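Local structure of DNA endonuclease I-CeuI (Chlamydomonas eugametos, 2EX5) at residues S68-V80 / G195-R207. The protein cuts DNA as a homodimeric, magnesium-dependent LAGLIDADG homing endonuclease, making a staggered break in a degenerate 17-19 bp target during intron homing. The protein carries 1 engineered substitution. Residues are numbered along the deposited sequence; the frame is centred on the assembly and turned at random.
Sequences STKKLATSKFGLV and GFPNLEAAQDFAR. With nucleotides of chain B.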
loop_
_atom_site.group_PDB
_atom_site.type_symbol
_atom_site.label_atom_id
_atom_site.label_comp_id
_atom_site.label_asym_id
_atom_site.label_seq_id
_atom_site.Cartn_x
_atom_site.Cartn_y
_atom_site.Cartn_z
ATOM N N SER C 68 -0.282 -19.069 -9.042
ATOM C CA SER C 68 0.201 -20.167 -8.273
ATOM C C SER C 68 0.288 -21.494 -9.060
ATOM O O SER C 68 -0.531 -21.747 -9.959
ATOM C CB SER C 68 -0.660 -20.228 -7.028
ATOM O OG SER C 68 -0.412 -21.479 -6.450
ATOM N N THR C 69 1.305 -22.337 -8.771
ATOM C CA THR C 69 1.450 -23.578 -9.476
ATOM C C THR C 69 1.575 -24.670 -8.474
ATOM O O THR C 69 2.513 -24.682 -7.688
ATOM C CB THR C 69 2.633 -23.588 -10.478
ATOM O OG1 THR C 69 2.333 -22.698 -11.529
ATOM C CG2 THR C 69 2.820 -24.998 -11.142
ATOM N N LYS C 70 0.635 -25.620 -8.527
ATOM C CA LYS C 70 0.418 -26.526 -7.395
ATOM C C LYS C 70 -0.026 -27.896 -7.846
ATOM O O LYS C 70 -0.620 -28.064 -8.896
ATOM C CB LYS C 70 -0.613 -25.925 -6.442
ATOM C CG LYS C 70 -1.847 -25.560 -7.265
ATOM C CD LYS C 70 -3.062 -25.178 -6.442
ATOM C CE LYS C 70 -2.995 -23.810 -5.837
ATOM N NZ LYS C 70 -4.431 -23.629 -5.482
ATOM N N LYS C 71 0.298 -28.899 -7.042
ATOM C CA LYS C 71 -0.045 -30.261 -7.428
ATOM C C LYS C 71 -1.559 -30.421 -7.297
ATOM O O LYS C 71 -2.150 -30.009 -6.267
ATOM C CB LYS C 71 0.669 -31.290 -6.534
ATOM C CG LYS C 71 2.038 -31.683 -7.019
ATOM C CD LYS C 71 2.729 -32.466 -5.939
ATOM C CE LYS C 71 3.670 -31.544 -5.148
ATOM N NZ LYS C 71 4.287 -30.443 -6.023
ATOM N N LEU C 72 -2.153 -31.031 -8.322
ATOM C CA LEU C 72 -3.486 -31.513 -8.257
ATOM C C LEU C 72 -3.517 -32.884 -8.925
ATOM O O LEU C 72 -3.501 -32.952 -10.154
ATOM C CB LEU C 72 -4.372 -30.563 -9.012
ATOM C CG LEU C 72 -5.794 -30.435 -8.508
ATOM C CD1 LEU C 72 -6.607 -29.425 -9.338
ATOM C CD2 LEU C 72 -6.417 -31.806 -8.518
ATOM N N ALA C 73 -3.607 -33.955 -8.113
ATOM C CA ALA C 73 -3.558 -35.383 -8.562
ATOM C C ALA C 73 -4.472 -35.773 -9.724
ATOM O O ALA C 73 -4.064 -36.540 -10.626
ATOM C CB ALA C 73 -3.791 -36.311 -7.386
ATOM N N THR C 74 -5.677 -35.216 -9.705
ATOM C CA THR C 74 -6.716 -35.480 -10.672
ATOM C C THR C 74 -6.639 -34.691 -12.026
ATOM O O THR C 74 -7.552 -34.813 -12.896
ATOM C CB THR C 74 -8.083 -35.178 -9.987
ATOM O OG1 THR C 74 -9.106 -35.994 -10.570
ATOM C CG2 THR C 74 -8.478 -33.708 -10.045
ATOM N N SER C 75 -5.601 -33.864 -12.218
ATOM C CA SER C 75 -5.611 -32.989 -13.370
ATOM C C SER C 75 -4.896 -33.678 -14.506
ATOM O O SER C 75 -4.052 -34.598 -14.300
ATOM C CB SER C 75 -5.020 -31.604 -13.044
ATOM O OG SER C 75 -3.688 -31.739 -12.576
ATOM N N LYS C 76 -5.209 -33.263 -15.718
ATOM C CA LYS C 76 -4.503 -33.820 -16.881
ATOM C C LYS C 76 -2.973 -34.052 -16.723
ATOM O O LYS C 76 -2.435 -35.046 -17.288
ATOM C CB LYS C 76 -4.773 -32.988 -18.140
ATOM C CG LYS C 76 -4.213 -33.642 -19.361
ATOM C CD LYS C 76 -5.078 -33.423 -20.532
ATOM C CE LYS C 76 -4.358 -33.811 -21.780
ATOM N NZ LYS C 76 -5.093 -33.206 -22.956
ATOM N N PHE C 77 -2.276 -33.123 -16.036
ATOM C CA PHE C 77 -0.813 -33.202 -15.828
ATOM C C PHE C 77 -0.344 -33.233 -14.386
ATOM O O PHE C 77 0.882 -33.267 -14.129
ATOM C CB PHE C 77 -0.079 -32.168 -16.616
ATOM C CG PHE C 77 -0.422 -32.187 -18.101
ATOM C CD1 PHE C 77 -1.117 -31.128 -18.695
ATOM C CD2 PHE C 77 -0.085 -33.274 -18.904
ATOM C CE1 PHE C 77 -1.422 -31.121 -20.042
ATOM C CE2 PHE C 77 -0.403 -33.298 -20.275
ATOM C CZ PHE C 77 -1.069 -32.207 -20.833
ATOM N N GLY C 78 -1.285 -33.242 -13.430
ATOM C CA GLY C 78 -0.895 -33.445 -12.013
ATOM C C GLY C 78 -0.614 -32.152 -11.310
ATOM O O GLY C 78 -0.363 -32.111 -10.122
ATOM N N LEU C 79 -0.701 -31.072 -12.068
ATOM C CA LEU C 79 -0.469 -29.764 -11.519
ATOM C C LEU C 79 -1.404 -28.724 -12.156
ATOM O O LEU C 79 -1.873 -28.891 -13.260
ATOM C CB LEU C 79 1.020 -29.380 -11.596
ATOM C CG LEU C 79 1.610 -28.785 -12.851
ATOM C CD1 LEU C 79 3.232 -28.696 -12.690
ATOM C CD2 LEU C 79 1.270 -29.653 -13.981
ATOM N N VAL C 80 -1.697 -27.665 -11.443
ATOM C CA VAL C 80 -2.603 -26.620 -12.034
ATOM C C VAL C 80 -1.888 -25.283 -11.855
ATOM O O VAL C 80 -1.210 -25.104 -10.860
ATOM C CB VAL C 80 -3.990 -26.557 -11.346
ATOM C CG1 VAL C 80 -3.806 -26.464 -9.800
ATOM C CG2 VAL C 80 -4.824 -25.299 -11.864
ATOM N N GLY C 195 5.221 -24.809 -4.109
ATOM C CA GLY C 195 4.763 -26.038 -4.687
ATOM C C GLY C 195 5.918 -26.633 -5.551
ATOM O O GLY C 195 6.071 -27.855 -5.543
ATOM N N PHE C 196 6.637 -25.784 -6.335
ATOM C CA PHE C 196 7.881 -26.173 -7.096
ATOM C C PHE C 196 9.106 -25.294 -6.824
ATOM O O PHE C 196 9.021 -24.018 -6.808
ATOM C CB PHE C 196 7.667 -26.394 -8.606
ATOM C CG PHE C 196 6.599 -27.423 -8.893
ATOM C CD1 PHE C 196 5.227 -27.051 -8.967
ATOM C CD2 PHE C 196 6.926 -28.781 -9.027
ATOM C CE1 PHE C 196 4.255 -27.965 -9.177
ATOM C CE2 PHE C 196 5.923 -29.757 -9.239
ATOM C CZ PHE C 196 4.557 -29.356 -9.308
ATOM N N PRO C 197 10.280 -25.967 -6.607
ATOM C CA PRO C 197 11.559 -25.299 -6.329
ATOM C C PRO C 197 11.901 -24.283 -7.378
ATOM O O PRO C 197 12.522 -23.289 -7.038
ATOM C CB PRO C 197 12.622 -26.451 -6.493
ATOM C CG PRO C 197 11.932 -27.649 -6.428
ATOM C CD PRO C 197 10.435 -27.425 -6.632
ATOM N N ASN C 198 11.618 -24.632 -8.635
ATOM C CA ASN C 198 12.089 -23.877 -9.745
ATOM C C ASN C 198 11.394 -24.288 -10.975
ATOM O O ASN C 198 10.596 -25.174 -10.937
ATOM C CB ASN C 198 13.649 -23.950 -9.957
ATOM C CG ASN C 198 14.173 -25.347 -10.470
ATOM O OD1 ASN C 198 13.464 -26.386 -10.472
ATOM N ND2 ASN C 198 15.466 -25.338 -10.903
ATOM N N LEU C 199 11.682 -23.624 -12.090
ATOM C CA LEU C 199 11.033 -23.940 -13.358
ATOM C C LEU C 199 11.211 -25.400 -13.911
ATOM O O LEU C 199 10.230 -26.058 -14.425
ATOM C CB LEU C 199 11.482 -22.851 -14.367
ATOM C CG LEU C 199 10.968 -23.061 -15.785
ATOM C CD1 LEU C 199 9.372 -23.012 -15.871
ATOM C CD2 LEU C 199 11.500 -22.214 -16.810
ATOM N N GLU C 200 12.446 -25.929 -13.809
ATOM C CA GLU C 200 12.808 -27.220 -14.350
ATOM C C GLU C 200 12.032 -28.338 -13.697
ATOM O O GLU C 200 11.557 -29.240 -14.377
ATOM C CB GLU C 200 14.331 -27.472 -14.098
ATOM C CG GLU C 200 15.377 -26.738 -15.026
ATOM C CD GLU C 200 15.473 -25.192 -14.857
ATOM O OE1 GLU C 200 14.990 -24.586 -13.847
ATOM O OE2 GLU C 200 16.042 -24.566 -15.786
ATOM N N ALA C 201 12.025 -28.340 -12.363
ATOM C CA ALA C 201 11.285 -29.239 -11.582
ATOM C C ALA C 201 9.789 -29.310 -11.982
ATOM O O ALA C 201 9.191 -30.401 -11.913
ATOM C CB ALA C 201 11.438 -28.855 -10.112
ATOM N N ALA C 202 9.206 -28.186 -12.410
ATOM C CA ALA C 202 7.761 -28.110 -12.756
ATOM C C ALA C 202 7.508 -28.656 -14.152
ATOM O O ALA C 202 6.525 -29.430 -14.388
ATOM C CB ALA C 202 7.220 -26.675 -12.618
ATOM N N GLN C 203 8.366 -28.257 -15.097
ATOM C CA GLN C 203 8.377 -28.922 -16.378
ATOM C C GLN C 203 8.639 -30.458 -16.285
ATOM O O GLN C 203 8.055 -31.172 -17.075
ATOM C CB GLN C 203 9.407 -28.257 -17.291
ATOM C CG GLN C 203 9.169 -26.772 -17.569
ATOM C CD GLN C 203 10.396 -26.053 -18.104
ATOM O OE1 GLN C 203 11.523 -26.270 -17.648
ATOM N NE2 GLN C 203 10.182 -25.206 -19.050
ATOM N N ASP C 204 9.464 -30.951 -15.334
ATOM C CA ASP C 204 9.824 -32.376 -15.246
ATOM C C ASP C 204 8.607 -33.124 -14.730
ATOM O O ASP C 204 8.305 -34.229 -15.145
ATOM C CB ASP C 204 10.970 -32.700 -14.187
ATOM C CG ASP C 204 12.421 -32.284 -14.602
ATOM O OD1 ASP C 204 12.671 -31.927 -15.796
ATOM O OD2 ASP C 204 13.319 -32.274 -13.669
ATOM N N PHE C 205 7.988 -32.566 -13.705
ATOM C CA PHE C 205 6.808 -33.184 -13.094
ATOM C C PHE C 205 5.652 -33.329 -14.103
ATOM O O PHE C 205 4.970 -34.351 -14.177
ATOM C CB PHE C 205 6.385 -32.367 -11.853
ATOM C CG PHE C 205 5.229 -32.966 -11.108
ATOM C CD1 PHE C 205 5.450 -33.864 -10.098
ATOM C CD2 PHE C 205 3.919 -32.665 -11.470
ATOM C CE1 PHE C 205 4.391 -34.433 -9.441
ATOM C CE2 PHE C 205 2.862 -33.232 -10.820
ATOM C CZ PHE C 205 3.092 -34.097 -9.802
ATOM N N ALA C 206 5.468 -32.298 -14.910
ATOM C CA ALA C 206 4.420 -32.308 -15.898
ATOM C C ALA C 206 4.760 -33.396 -16.908
ATOM O O ALA C 206 3.871 -34.170 -17.347
ATOM C CB ALA C 206 4.324 -30.945 -16.567
ATOM N N ARG C 207 6.038 -33.499 -17.282
ATOM C CA ARG C 207 6.376 -34.625 -18.206
ATOM C C ARG C 207 6.367 -36.011 -17.537
ATOM O O ARG C 207 5.858 -36.846 -18.208
ATOM C CB ARG C 207 7.623 -34.406 -19.063
ATOM C CG ARG C 207 7.710 -33.094 -19.794
ATOM C CD ARG C 207 8.895 -33.037 -20.744
ATOM N NE ARG C 207 8.460 -32.343 -21.950
ATOM C CZ ARG C 207 8.922 -31.170 -22.370
ATOM N NH1 ARG C 207 8.394 -30.606 -23.455
ATOM N NH2 ARG C 207 9.901 -30.554 -21.715
ATOM O OXT ARG C 207 6.748 -36.403 -16.408
ATOM P P DC B 19 2.912 -21.585 -4.621
ATOM O OP1 DC B 19 4.306 -22.128 -4.610
ATOM O OP2 DC B 19 2.305 -21.611 -6.010
ATOM O "O5'" DC B 19 2.018 -22.321 -3.575
ATOM C "C5'" DC B 19 2.375 -22.291 -2.212
ATOM C "C4'" DC B 19 1.492 -23.329 -1.515
ATOM O "O4'" DC B 19 0.236 -22.673 -1.176
ATOM C "C3'" DC B 19 1.084 -24.508 -2.371
ATOM O "O3'" DC B 19 1.334 -25.636 -1.504
ATOM C "C2'" DC B 19 -0.420 -24.271 -2.705
ATOM C "C1'" DC B 19 -0.911 -23.361 -1.562
ATOM N N1 DC B 19 -1.919 -22.234 -1.942
ATOM C C2 DC B 19 -3.101 -22.163 -1.252
ATOM O O2 DC B 19 -3.343 -23.044 -0.388
ATOM N N3 DC B 19 -4.014 -21.200 -1.603
ATOM C C4 DC B 19 -3.816 -20.328 -2.571
ATOM N N4 DC B 19 -4.787 -19.413 -2.783
ATOM C C5 DC B 19 -2.597 -20.368 -3.286
ATOM C C6 DC B 19 -1.712 -21.331 -2.949
ATOM P P DG B 20 0.675 -27.093 -1.688
ATOM O OP1 DG B 20 1.457 -27.905 -0.725
ATOM O OP2 DG B 20 0.510 -27.575 -3.066
ATOM O "O5'" DG B 20 -0.754 -27.036 -0.927
ATOM C "C5'" DG B 20 -1.006 -26.772 0.497
ATOM C "C4'" DG B 20 -2.382 -27.378 0.699
ATOM O "O4'" DG B 20 -3.474 -26.421 0.428
ATOM C "C3'" DG B 20 -2.615 -28.644 -0.171
ATOM O "O3'" DG B 20 -2.854 -29.723 0.731
ATOM C "C2'" DG B 20 -3.821 -28.377 -1.038
ATOM C "C1'" DG B 20 -4.398 -27.065 -0.495
ATOM N N9 DG B 20 -4.713 -26.010 -1.457
ATOM C C8 DG B 20 -3.945 -25.598 -2.497
ATOM N N7 DG B 20 -4.506 -24.583 -3.108
ATOM C C5 DG B 20 -5.697 -24.352 -2.447
ATOM C C6 DG B 20 -6.708 -23.408 -2.723
ATOM O O6 DG B 20 -6.699 -22.543 -3.598
ATOM N N1 DG B 20 -7.757 -23.487 -1.859
ATOM C C2 DG B 20 -7.811 -24.392 -0.863
ATOM N N2 DG B 20 -8.934 -24.299 -0.107
ATOM N N3 DG B 20 -6.868 -25.326 -0.620
ATOM C C4 DG B 20 -5.833 -25.207 -1.438
HETATM O O HOH W 1 5.156 -23.160 -7.001
#
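In the DNA-binding antiparallel sheet of this LAGLIDADG endonuclease, the outer hairpin formed by strands 63-71 and 79-90 is backed by the C-terminal helix 199-206, and F196 and F205 from the C-terminal segment pack against K71 and L79. The ring of F196 is wedged among three side chains. T69 CG2 packs against F196 CE1, and L79 CD1 comes as near as 3.7 Å to F196 CZ. The ammonium of K71 sits over one face, a cation-pi contact with NZ 3.9 Å from the ring centroid. Bends at chi3 and chi4 (-98° and -33°) fold the K71 chain back over that face, where NZ also makes a weak hydrogen bond to G195 O. An alanine in place of F196 would probably cost the K71 ammonium its nearer aromatic partner and open a gap beside L79 CD1 and T69 CG2. F205 extends the apolar patch; its side chain crosses that of K71 at about a right angle, with CZ 3.8 Å from K71 CG and G78 O at the ring edge. L79 CD2 packs on the methyl of A206, while W182 of helix 171-185 also touches T69. K70, whose side chain leaves the strand away from the C-terminal segment, reaches a base: its NZ donates to N7 of DG20 of chain B at 2.6 Å and weakly to its O6. Both segments grip the phosphate of DC19 of chain B, S68 OG and T69 N meeting at OP2 while G195 N donates to OP1 at 2.9 Å.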